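PDB 5ZVE: tRNA (cytosine(72)-C(5))-methyltransferase from Pyrococcus horikoshii, which transfers a methyl group from S-adenosyl-L-methionine to the C5 position of cytosine 72 in several tRNAs. Local coordinates for residues Ile139-Tyr144 with Ala155-Leu160. Numbering follows the deposited sequence.
Sequences IARMDY and AVEVTL
The R141 side chain bends to meet the extended side chain of E157. In R141 the chain bends at chi2 (-52°), which turns CD aside from a straight path. In E157, CG is anti to the backbone N (chi1 178°) and the rest of the chain is extended. R141 grips a single oxygen side-on: NE lies 3.0 Å and NH2 2.8 Å from E157 OE1. OE1 sits in the guanidinium plane, but the carboxylate is turned 41° from that plane. I139 CG2 covers one guanidinium face, 3.3 Å above its centre. A lysine in place of R141 has one nitrogen and no flat group, and would probably hold E157 OE1 less firmly and leave I139 CG2 without its cover.

The backbones form an antiparallel pair, strand 134-140 beside strand 154-161, in the mixed sheet of the PUA domain, an RNA-binding fold. I139 and E157 are a hydrogen-bonded pair: I139 N to E157 O and E157 N to I139 O are both 2.8 Å. A140 and V156 follow as a non-hydrogen-bonded pair on the face opposite I139 and E157, where V156 packs on V125 and I127. R141 N continues the ladder to A155 O (2.9 Å). A155 and V156 form a classic beta bulge opposite L107. M142 SD lies 4.2 Å from A155 CB, and both side chains touch M147 of helix 144-147. I139 CD1 lies 3.6 Å from T159 OG1.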
loop_
_atom_site.group_PDB
_atom_site.type_symbol
_atom_site.label_atom_id
_atom_site.label_comp_id
_atom_site.label_asym_id
_atom_site.label_seq_id
_atom_site.Cartn_x
_atom_site.Cartn_y
_atom_site.Cartn_z
ATOM N N ILE A 139 -28.668 1.535 -4.428
ATOM C CA ILE A 139 -29.958 0.954 -4.785
ATOM C C ILE A 139 -29.843 -0.570 -4.782
ATOM O O ILE A 139 -28.968 -1.142 -5.439
ATOM C CB ILE A 139 -30.466 1.441 -6.177
ATOM C CG1 ILE A 139 -31.034 2.862 -6.107
ATOM C CG2 ILE A 139 -31.579 0.541 -6.687
ATOM C CD1 ILE A 139 -30.020 3.971 -5.937
ATOM N N ALA A 140 -30.718 -1.220 -4.024
ATOM C CA ALA A 140 -30.713 -2.674 -3.914
ATOM C C ALA A 140 -31.087 -3.321 -5.243
ATOM O O ALA A 140 -32.056 -2.926 -5.885
ATOM C CB ALA A 140 -31.665 -3.129 -2.819
ATOM N N ARG A 141 -30.290 -4.298 -5.661
ATOM C CA ARG A 141 -30.572 -5.066 -6.864
ATOM C C ARG A 141 -30.991 -6.489 -6.512
ATOM O O ARG A 141 -31.166 -7.334 -7.388
ATOM C CB ARG A 141 -29.353 -5.067 -7.789
ATOM C CG ARG A 141 -28.997 -3.680 -8.301
ATOM C CD ARG A 141 -30.213 -3.008 -8.927
ATOM N NE ARG A 141 -29.909 -1.669 -9.418
ATOM C CZ ARG A 141 -30.829 -0.769 -9.756
ATOM N NH1 ARG A 141 -32.116 -1.066 -9.654
ATOM N NH2 ARG A 141 -30.462 0.431 -10.192
ATOM N N MET A 142 -31.137 -6.740 -5.217
ATOM C CA MET A 142 -31.679 -7.995 -4.714
ATOM C C MET A 142 -32.685 -7.709 -3.619
ATOM O O MET A 142 -32.589 -6.696 -2.930
ATOM C CB MET A 142 -30.577 -8.905 -4.163
ATOM C CG MET A 142 -29.529 -9.334 -5.162
ATOM S SD MET A 142 -28.291 -10.379 -4.367
ATOM C CE MET A 142 -27.359 -10.982 -5.770
ATOM N N ASP A 143 -33.650 -8.604 -3.457
ATOM C CA ASP A 143 -34.542 -8.540 -2.312
ATOM C C ASP A 143 -33.751 -8.965 -1.081
ATOM O O ASP A 143 -32.649 -9.498 -1.214
ATOM C CB ASP A 143 -35.761 -9.438 -2.513
ATOM C CG ASP A 143 -36.579 -9.043 -3.727
ATOM O OD1 ASP A 143 -36.735 -7.827 -3.968
ATOM O OD2 ASP A 143 -37.071 -9.948 -4.436
ATOM N N TYR A 144 -34.300 -8.719 0.105
ATOM C CA TYR A 144 -33.649 -9.139 1.343
ATOM C C TYR A 144 -33.228 -10.604 1.306
ATOM O O TYR A 144 -32.087 -10.938 1.627
ATOM C CB TYR A 144 -34.553 -8.912 2.551
ATOM C CG TYR A 144 -34.037 -9.632 3.774
ATOM C CD1 TYR A 144 -32.966 -9.127 4.500
ATOM C CD2 TYR A 144 -34.599 -10.834 4.186
ATOM C CE1 TYR A 144 -32.481 -9.787 5.605
ATOM C CE2 TYR A 144 -34.113 -11.505 5.291
ATOM C CZ TYR A 144 -33.055 -10.977 5.997
ATOM O OH TYR A 144 -32.571 -11.640 7.106
ATOM N N ALA A 155 -25.558 -7.000 -5.161
ATOM C CA ALA A 155 -26.534 -6.837 -4.089
ATOM C C ALA A 155 -27.003 -5.390 -3.975
ATOM O O ALA A 155 -28.201 -5.117 -3.897
ATOM C CB ALA A 155 -25.949 -7.316 -2.765
ATOM N N VAL A 156 -26.058 -4.462 -3.943
ATOM C CA VAL A 156 -26.399 -3.047 -3.940
ATOM C C VAL A 156 -25.559 -2.314 -4.971
ATOM O O VAL A 156 -24.331 -2.372 -4.940
ATOM C CB VAL A 156 -26.184 -2.393 -2.560
ATOM C CG1 VAL A 156 -26.561 -0.920 -2.608
ATOM C CG2 VAL A 156 -26.986 -3.115 -1.487
ATOM N N GLU A 157 -26.227 -1.626 -5.888
ATOM C CA GLU A 157 -25.536 -0.713 -6.777
ATOM C C GLU A 157 -25.250 0.559 -6.004
ATOM O O GLU A 157 -26.172 1.295 -5.644
ATOM C CB GLU A 157 -26.370 -0.426 -8.031
ATOM C CG GLU A 157 -25.739 0.566 -8.988
ATOM C CD GLU A 157 -26.642 0.885 -10.167
ATOM O OE1 GLU A 157 -27.709 0.249 -10.296
ATOM O OE2 GLU A 157 -26.279 1.763 -10.972
ATOM N N VAL A 158 -23.973 0.807 -5.730
ATOM C CA VAL A 158 -23.578 1.943 -4.907
ATOM C C VAL A 158 -23.464 3.188 -5.784
ATOM O O VAL A 158 -22.498 3.363 -6.522
ATOM C CB VAL A 158 -22.246 1.671 -4.166
ATOM C CG1 VAL A 158 -21.865 2.846 -3.284
ATOM C CG2 VAL A 158 -22.366 0.412 -3.324
ATOM N N THR A 159 -24.475 4.042 -5.695
ATOM C CA THR A 159 -24.567 5.249 -6.496
ATOM C C THR A 159 -24.052 6.458 -5.731
ATOM O O THR A 159 -23.820 7.517 -6.308
ATOM C CB THR A 159 -26.013 5.511 -6.924
ATOM O OG1 THR A 159 -26.837 5.580 -5.753
ATOM C CG2 THR A 159 -26.509 4.389 -7.817
ATOM N N LEU A 160 -23.904 6.303 -4.422
ATOM C CA LEU A 160 -23.342 7.364 -3.602
ATOM C C LEU A 160 -22.383 6.800 -2.566
ATOM O O LEU A 160 -22.718 6.698 -1.385
ATOM C CB LEU A 160 -24.450 8.161 -2.912
ATOM C CG LEU A 160 -23.987 9.479 -2.286
ATOM C CD1 LEU A 160 -23.582 10.479 -3.369
ATOM C CD2 LEU A 160 -25.080 10.045 -1.397
#